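Local coordinates for rhizobiales Sp. Pch2 (Marine metagenome, PDB 6PB3), which probably acts as a hexameric, Trip13-like AAA+ ATPase that remodels HORMA domain proteins and so regulates cGAS-like enzymes in bacteriophage immunity, at residues E24-L29 and T34-L39; R38-L43 and A99-I104. All coordinates share one frame; numbering follows the deposited sequence.

Contact 1 (24-29 with 34-39) and contact 2 (38-43 with 99-104) lie in succession along helix 33-47, sharing Arg38 and Leu39, with their centres about 11 Å apart. Contact 1 ties this helix to the end of helix 20-28, just before it in the chain. Contact 2 ties its next turns to helix 95-102, beyond helix 87-93 and strand 76-81. Leu39, common to both segments, packs on strands 76-81 and 219-223 of the central sheet. The shared helix is thus pinned against the sheet of the AAA ATPase core while joining two neighbouring helices, and from Arg38 onward, chiefly at contact 2, it also meets a second subunit of the six-chain assembly.

Contact 1 (E24-L29 and T34-L39); sequences ERLNNL and THKSRL
The peptide plane at the Leu26 carbonyl has a donor over each face: the backbone N of Leu29 approaches from one and Lys36 NZ from the other, 42° out of the plane. The Leu29 carbonyl is used differently, for the same ammonium lies in its plane, with a C=O...N angle of 152°. Both are hydrogen bonds of equal length, 2.9 Å from Lys36 NZ to Leu26 O and 2.9 Å from Lys36 NZ to Leu29 O, so one lysine tip grips two main-chain oxygens. Leu26 O therefore carries two bonds, the other running 3.0 Å from Leu29 N in the last turn of helix 20-28. The ammonium sits near the C-terminal end of this helix, where the helix dipole would be expected to favour its positive charge.

The lysine bridges two consecutive helices, 20-28 and 33-47, of a chain with an AAA ATPase domain, and helix 20-28 packs in turn on helix 87-93, which follows a probable Walker A loop. Leu26 packs there on Leu90 and Thr93, and Leu29 on Glu89; the Leu29 side chain also lies near that loop without touching it.

The reach is made by an extended chain: chi1 of Lys36 is -67°, CG beside the backbone N, and every later torsion is anti. This spans the gap between the segments, whose nearest CA atoms, those of Leu26 and Lys36, are 8.5 Å apart. Apolar contact is confined to the end of the lysine chain, with Lys36 CE 3.9 Å from Leu29 CB and 4.3 Å from Leu26 CD2. Asp33 OD1 forms a long, weak ion pair with the same ammonium.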
loop_
_atom_site.group_PDB
_atom_site.type_symbol
_atom_site.label_atom_id
_atom_site.label_comp_id
_atom_site.label_asym_id
_atom_site.label_seq_id
_atom_site.Cartn_x
_atom_site.Cartn_y
_atom_site.Cartn_z
ATOM N N GLU A 24 -0.527 -16.362 -41.253
ATOM C CA GLU A 24 -1.817 -16.843 -40.771
ATOM C C GLU A 24 -2.080 -16.343 -39.356
ATOM O O GLU A 24 -3.158 -15.818 -39.057
ATOM C CB GLU A 24 -1.850 -18.372 -40.829
ATOM C CG GLU A 24 -3.223 -18.969 -40.951
ATOM C CD GLU A 24 -3.170 -20.380 -41.503
ATOM O OE1 GLU A 24 -2.106 -20.768 -42.030
ATOM O OE2 GLU A 24 -4.185 -21.105 -41.409
ATOM N N ARG A 25 -1.084 -16.477 -38.477
ATOM C CA ARG A 25 -1.217 -15.975 -37.112
ATOM C C ARG A 25 -1.440 -14.465 -37.090
ATOM O O ARG A 25 -2.309 -13.976 -36.361
ATOM C CB ARG A 25 0.012 -16.366 -36.280
ATOM C CG ARG A 25 0.230 -17.920 -36.113
ATOM C CD ARG A 25 0.990 -18.237 -34.796
ATOM N NE ARG A 25 2.433 -18.420 -34.937
ATOM C CZ ARG A 25 3.344 -17.991 -34.065
ATOM N NH1 ARG A 25 2.985 -17.314 -32.983
ATOM N NH2 ARG A 25 4.630 -18.225 -34.283
ATOM N N LEU A 26 -0.677 -13.704 -37.882
ATOM C CA LEU A 26 -0.914 -12.262 -37.958
ATOM C C LEU A 26 -2.355 -11.968 -38.339
ATOM O O LEU A 26 -3.008 -11.120 -37.719
ATOM C CB LEU A 26 0.028 -11.609 -38.973
ATOM C CG LEU A 26 1.294 -10.869 -38.585
ATOM C CD1 LEU A 26 1.856 -10.314 -39.871
ATOM C CD2 LEU A 26 1.047 -9.741 -37.563
ATOM N N ASN A 27 -2.855 -12.646 -39.382
ATOM C CA ASN A 27 -4.215 -12.426 -39.862
ATOM C C ASN A 27 -5.235 -12.723 -38.774
ATOM O O ASN A 27 -6.291 -12.083 -38.702
ATOM C CB ASN A 27 -4.497 -13.318 -41.076
ATOM C CG ASN A 27 -3.742 -12.900 -42.301
ATOM O OD1 ASN A 27 -2.834 -12.076 -42.233
ATOM N ND2 ASN A 27 -4.110 -13.474 -43.446
ATOM N N ASN A 28 -4.954 -13.726 -37.943
ATOM C CA ASN A 28 -5.898 -14.105 -36.900
ATOM C C ASN A 28 -5.947 -13.071 -35.770
ATOM O O ASN A 28 -6.904 -13.068 -34.985
ATOM C CB ASN A 28 -5.553 -15.509 -36.373
ATOM C CG ASN A 28 -5.889 -16.641 -37.378
ATOM O OD1 ASN A 28 -6.467 -16.415 -38.444
ATOM N ND2 ASN A 28 -5.506 -17.861 -37.029
ATOM N N LEU A 29 -4.961 -12.174 -35.685
ATOM C CA LEU A 29 -5.026 -11.079 -34.722
ATOM C C LEU A 29 -5.991 -10.011 -35.216
ATOM O O LEU A 29 -5.732 -9.356 -36.230
ATOM C CB LEU A 29 -3.648 -10.462 -34.501
ATOM C CG LEU A 29 -2.562 -11.389 -33.969
ATOM C CD1 LEU A 29 -1.293 -10.586 -33.679
ATOM C CD2 LEU A 29 -3.036 -12.083 -32.710
ATOM N N THR A 34 -3.951 -1.134 -36.180
ATOM C CA THR A 34 -3.085 0.009 -35.939
ATOM C C THR A 34 -1.768 -0.421 -35.303
ATOM O O THR A 34 -0.698 0.067 -35.685
ATOM C CB THR A 34 -3.815 1.016 -35.054
ATOM O OG1 THR A 34 -3.964 0.468 -33.737
ATOM C CG2 THR A 34 -5.210 1.277 -35.623
ATOM N N HIS A 35 -1.821 -1.330 -34.323
ATOM C CA HIS A 35 -0.586 -1.773 -33.676
ATOM C C HIS A 35 0.328 -2.501 -34.659
ATOM O O HIS A 35 1.557 -2.352 -34.598
ATOM C CB HIS A 35 -0.904 -2.667 -32.473
ATOM C CG HIS A 35 -1.908 -2.079 -31.527
ATOM N ND1 HIS A 35 -3.240 -1.949 -31.850
ATOM C CD2 HIS A 35 -1.771 -1.565 -30.279
ATOM C CE1 HIS A 35 -3.886 -1.399 -30.835
ATOM N NE2 HIS A 35 -3.017 -1.157 -29.870
ATOM N N LYS A 36 -0.262 -3.286 -35.572
ATOM C CA LYS A 36 0.491 -3.994 -36.612
ATOM C C LYS A 36 1.209 -3.025 -37.526
ATOM O O LYS A 36 2.404 -3.182 -37.807
ATOM C CB LYS A 36 -0.444 -4.855 -37.479
ATOM C CG LYS A 36 -1.121 -6.051 -36.832
ATOM C CD LYS A 36 -2.037 -6.745 -37.880
ATOM C CE LYS A 36 -2.830 -7.892 -37.296
ATOM N NZ LYS A 36 -3.907 -8.386 -38.232
ATOM N N SER A 37 0.465 -2.046 -38.046
ATOM C CA SER A 37 1.024 -1.050 -38.956
ATOM C C SER A 37 2.167 -0.274 -38.308
ATOM O O SER A 37 3.232 -0.094 -38.909
ATOM C CB SER A 37 -0.083 -0.094 -39.405
ATOM O OG SER A 37 0.447 1.083 -39.983
ATOM N N ARG A 38 1.963 0.211 -37.081
ATOM C CA ARG A 38 3.018 0.984 -36.428
ATOM C C ARG A 38 4.235 0.116 -36.133
ATOM O O ARG A 38 5.374 0.507 -36.412
ATOM C CB ARG A 38 2.500 1.626 -35.142
ATOM C CG ARG A 38 1.427 2.654 -35.355
ATOM C CD ARG A 38 0.949 3.218 -34.004
ATOM N NE ARG A 38 -0.239 4.040 -34.193
ATOM C CZ ARG A 38 -0.995 4.515 -33.208
ATOM N NH1 ARG A 38 -0.698 4.259 -31.942
ATOM N NH2 ARG A 38 -2.052 5.254 -33.495
ATOM N N LEU A 39 4.014 -1.078 -35.584
ATOM C CA LEU A 39 5.142 -1.957 -35.308
ATOM C C LEU A 39 5.874 -2.300 -36.594
ATOM O O LEU A 39 7.104 -2.203 -36.658
ATOM C CB LEU A 39 4.667 -3.221 -34.580
ATOM C CG LEU A 39 5.766 -4.216 -34.201
ATOM C CD1 LEU A 39 6.827 -3.489 -33.355
ATOM C CD2 LEU A 39 5.245 -5.483 -33.471
#

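Contact 2 (R38-L43 and A99-I104); sequences RLSKML and ARRESI
Lys41 and Arg101 have the nearest CA atoms of the two segments, 8.0 Å apart, where the middle of helix 33-47 passes the C-terminal end of helix 95-102. From there Arg101 sends its side chain across, extended as far as CD and then bent at chi3 (-50°), which turns the guanidinium against Ser40 and Lys41. Ser40 OG sits at the edge of that group, 15° out of its plane, and accepts a hydrogen bond of 2.6 Å from Arg101 NE with an N-H...O angle of 149°. Over one face lies the aliphatic part of Lys41, its CG above the centre of the group and 3.5 Å from Arg101 CZ. Lys41 CE continues along the same side, 3.5 Å from Arg101 NH1.

Just beyond Arg101 the helix closes in a Schellman motif: Ser103 takes positive phi, Ile104 N bonds to Ala99 O at 3.2 Å, and the inner Ser103 N to Arg100 O bond is weak. The motif belongs to the AAA ATPase core, and Arg101 leaves from its last helical turn.

Asp97, one turn earlier in the helix, forms a salt bridge with Arg101 NH2 and a hydrogen bond with Ser40 OG, so the serine and the guanidinium share one carboxylate that would offset the arginine's charge. Lys41 NZ and Arg101 NH1, like charges, stay 4.8 Å apart. The ammonium is instead held by Leu281 O and Tyr284 O of the second subunit, which puts this lysine in the interface between chains.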
loop_
_atom_site.group_PDB
_atom_site.type_symbol
_atom_site.label_atom_id
_atom_site.label_comp_id
_atom_site.label_asym_id
_atom_site.label_seq_id
_atom_site.Cartn_x
_atom_site.Cartn_y
_atom_site.Cartn_z
ATOM N N ARG A 38 1.963 0.211 -37.081
ATOM C CA ARG A 38 3.018 0.984 -36.428
ATOM C C ARG A 38 4.235 0.116 -36.133
ATOM O O ARG A 38 5.374 0.507 -36.412
ATOM C CB ARG A 38 2.500 1.626 -35.142
ATOM C CG ARG A 38 1.427 2.654 -35.355
ATOM C CD ARG A 38 0.949 3.218 -34.004
ATOM N NE ARG A 38 -0.239 4.040 -34.193
ATOM C CZ ARG A 38 -0.995 4.515 -33.208
ATOM N NH1 ARG A 38 -0.698 4.259 -31.942
ATOM N NH2 ARG A 38 -2.052 5.254 -33.495
ATOM N N LEU A 39 4.014 -1.078 -35.584
ATOM C CA LEU A 39 5.142 -1.957 -35.308
ATOM C C LEU A 39 5.874 -2.300 -36.594
ATOM O O LEU A 39 7.104 -2.203 -36.658
ATOM C CB LEU A 39 4.667 -3.221 -34.580
ATOM C CG LEU A 39 5.766 -4.216 -34.201
ATOM C CD1 LEU A 39 6.827 -3.489 -33.355
ATOM C CD2 LEU A 39 5.245 -5.483 -33.471
ATOM N N SER A 40 5.128 -2.643 -37.651
ATOM C CA SER A 40 5.768 -3.055 -38.895
ATOM C C SER A 40 6.532 -1.896 -39.529
ATOM O O SER A 40 7.655 -2.067 -40.025
ATOM C CB SER A 40 4.713 -3.620 -39.874
ATOM O OG SER A 40 5.164 -3.515 -41.203
ATOM N N LYS A 41 5.925 -0.714 -39.563
ATOM C CA LYS A 41 6.577 0.393 -40.250
ATOM C C LYS A 41 7.787 0.907 -39.464
ATOM O O LYS A 41 8.799 1.295 -40.064
ATOM C CB LYS A 41 5.562 1.505 -40.506
ATOM C CG LYS A 41 4.466 1.145 -41.536
ATOM C CD LYS A 41 3.347 2.186 -41.498
ATOM C CE LYS A 41 2.400 2.088 -42.709
ATOM N NZ LYS A 41 1.401 3.202 -42.642
HETATM N N MSE A 42 7.710 0.919 -38.131
HETATM C CA MSE A 42 8.832 1.405 -37.309
HETATM C C MSE A 42 10.050 0.501 -37.478
HETATM O O MSE A 42 11.188 0.972 -37.631
HETATM C CB MSE A 42 8.441 1.488 -35.824
HETATM C CG MSE A 42 9.503 2.124 -34.920
HETATM SE SE MSE A 42 9.975 3.978 -35.407
HETATM C CE MSE A 42 11.579 3.703 -36.309
ATOM N N LEU A 43 9.792 -0.808 -37.443
ATOM C CA LEU A 43 10.838 -1.786 -37.717
ATOM C C LEU A 43 11.456 -1.562 -39.096
ATOM O O LEU A 43 12.683 -1.627 -39.252
ATOM C CB LEU A 43 10.269 -3.205 -37.592
ATOM C CG LEU A 43 9.992 -3.797 -36.196
ATOM C CD1 LEU A 43 9.032 -4.992 -36.276
ATOM C CD2 LEU A 43 11.312 -4.217 -35.491
ATOM N N ALA A 99 8.939 -8.094 -43.717
ATOM C CA ALA A 99 9.563 -8.721 -44.871
ATOM C C ALA A 99 8.813 -8.373 -46.143
ATOM O O ALA A 99 9.426 -8.084 -47.178
ATOM C CB ALA A 99 9.608 -10.233 -44.673
ATOM N N ARG A 100 7.481 -8.383 -46.077
ATOM C CA ARG A 100 6.673 -7.997 -47.228
ATOM C C ARG A 100 6.860 -6.519 -47.558
ATOM O O ARG A 100 7.074 -6.156 -48.717
ATOM C CB ARG A 100 5.202 -8.312 -46.947
ATOM C CG ARG A 100 4.815 -9.767 -47.218
ATOM C CD ARG A 100 3.709 -10.224 -46.293
ATOM N NE ARG A 100 2.462 -9.500 -46.504
ATOM C CZ ARG A 100 1.327 -10.090 -46.858
ATOM N NH1 ARG A 100 1.302 -11.403 -47.034
ATOM N NH2 ARG A 100 0.222 -9.379 -47.030
ATOM N N ARG A 101 6.816 -5.658 -46.534
ATOM C CA ARG A 101 6.856 -4.209 -46.740
ATOM C C ARG A 101 8.176 -3.760 -47.358
ATOM O O ARG A 101 8.190 -2.920 -48.264
ATOM C CB ARG A 101 6.613 -3.506 -45.400
ATOM C CG ARG A 101 6.532 -1.989 -45.440
ATOM C CD ARG A 101 6.253 -1.414 -44.049
ATOM N NE ARG A 101 5.121 -2.061 -43.372
ATOM C CZ ARG A 101 3.849 -1.700 -43.537
ATOM N NH1 ARG A 101 3.523 -0.717 -44.382
ATOM N NH2 ARG A 101 2.888 -2.346 -42.889
ATOM N N GLU A 102 9.300 -4.299 -46.887
ATOM C CA GLU A 102 10.607 -3.881 -47.380
ATOM C C GLU A 102 11.210 -4.851 -48.388
ATOM O O GLU A 102 12.310 -4.595 -48.895
ATOM C CB GLU A 102 11.578 -3.691 -46.205
ATOM C CG GLU A 102 11.195 -2.550 -45.262
ATOM C CD GLU A 102 11.287 -1.169 -45.914
ATOM O OE1 GLU A 102 12.397 -0.783 -46.344
ATOM O OE2 GLU A 102 10.249 -0.472 -45.990
ATOM N N SER A 103 10.528 -5.957 -48.687
ATOM C CA SER A 103 11.063 -6.996 -49.575
ATOM C C SER A 103 12.456 -7.448 -49.128
ATOM O O SER A 103 13.418 -7.452 -49.904
ATOM C CB SER A 103 11.070 -6.523 -51.032
ATOM O OG SER A 103 9.745 -6.428 -51.528
ATOM N N ILE A 104 12.563 -7.817 -47.845
ATOM C CA ILE A 104 13.792 -8.373 -47.294
ATOM C C ILE A 104 13.491 -9.669 -46.554
ATOM O O ILE A 104 12.371 -9.919 -46.105
ATOM C CB ILE A 104 14.516 -7.403 -46.336
ATOM C CG1 ILE A 104 13.551 -6.921 -45.267
ATOM C CG2 ILE A 104 15.124 -6.230 -47.107
ATOM C CD1 ILE A 104 14.171 -5.963 -44.297
#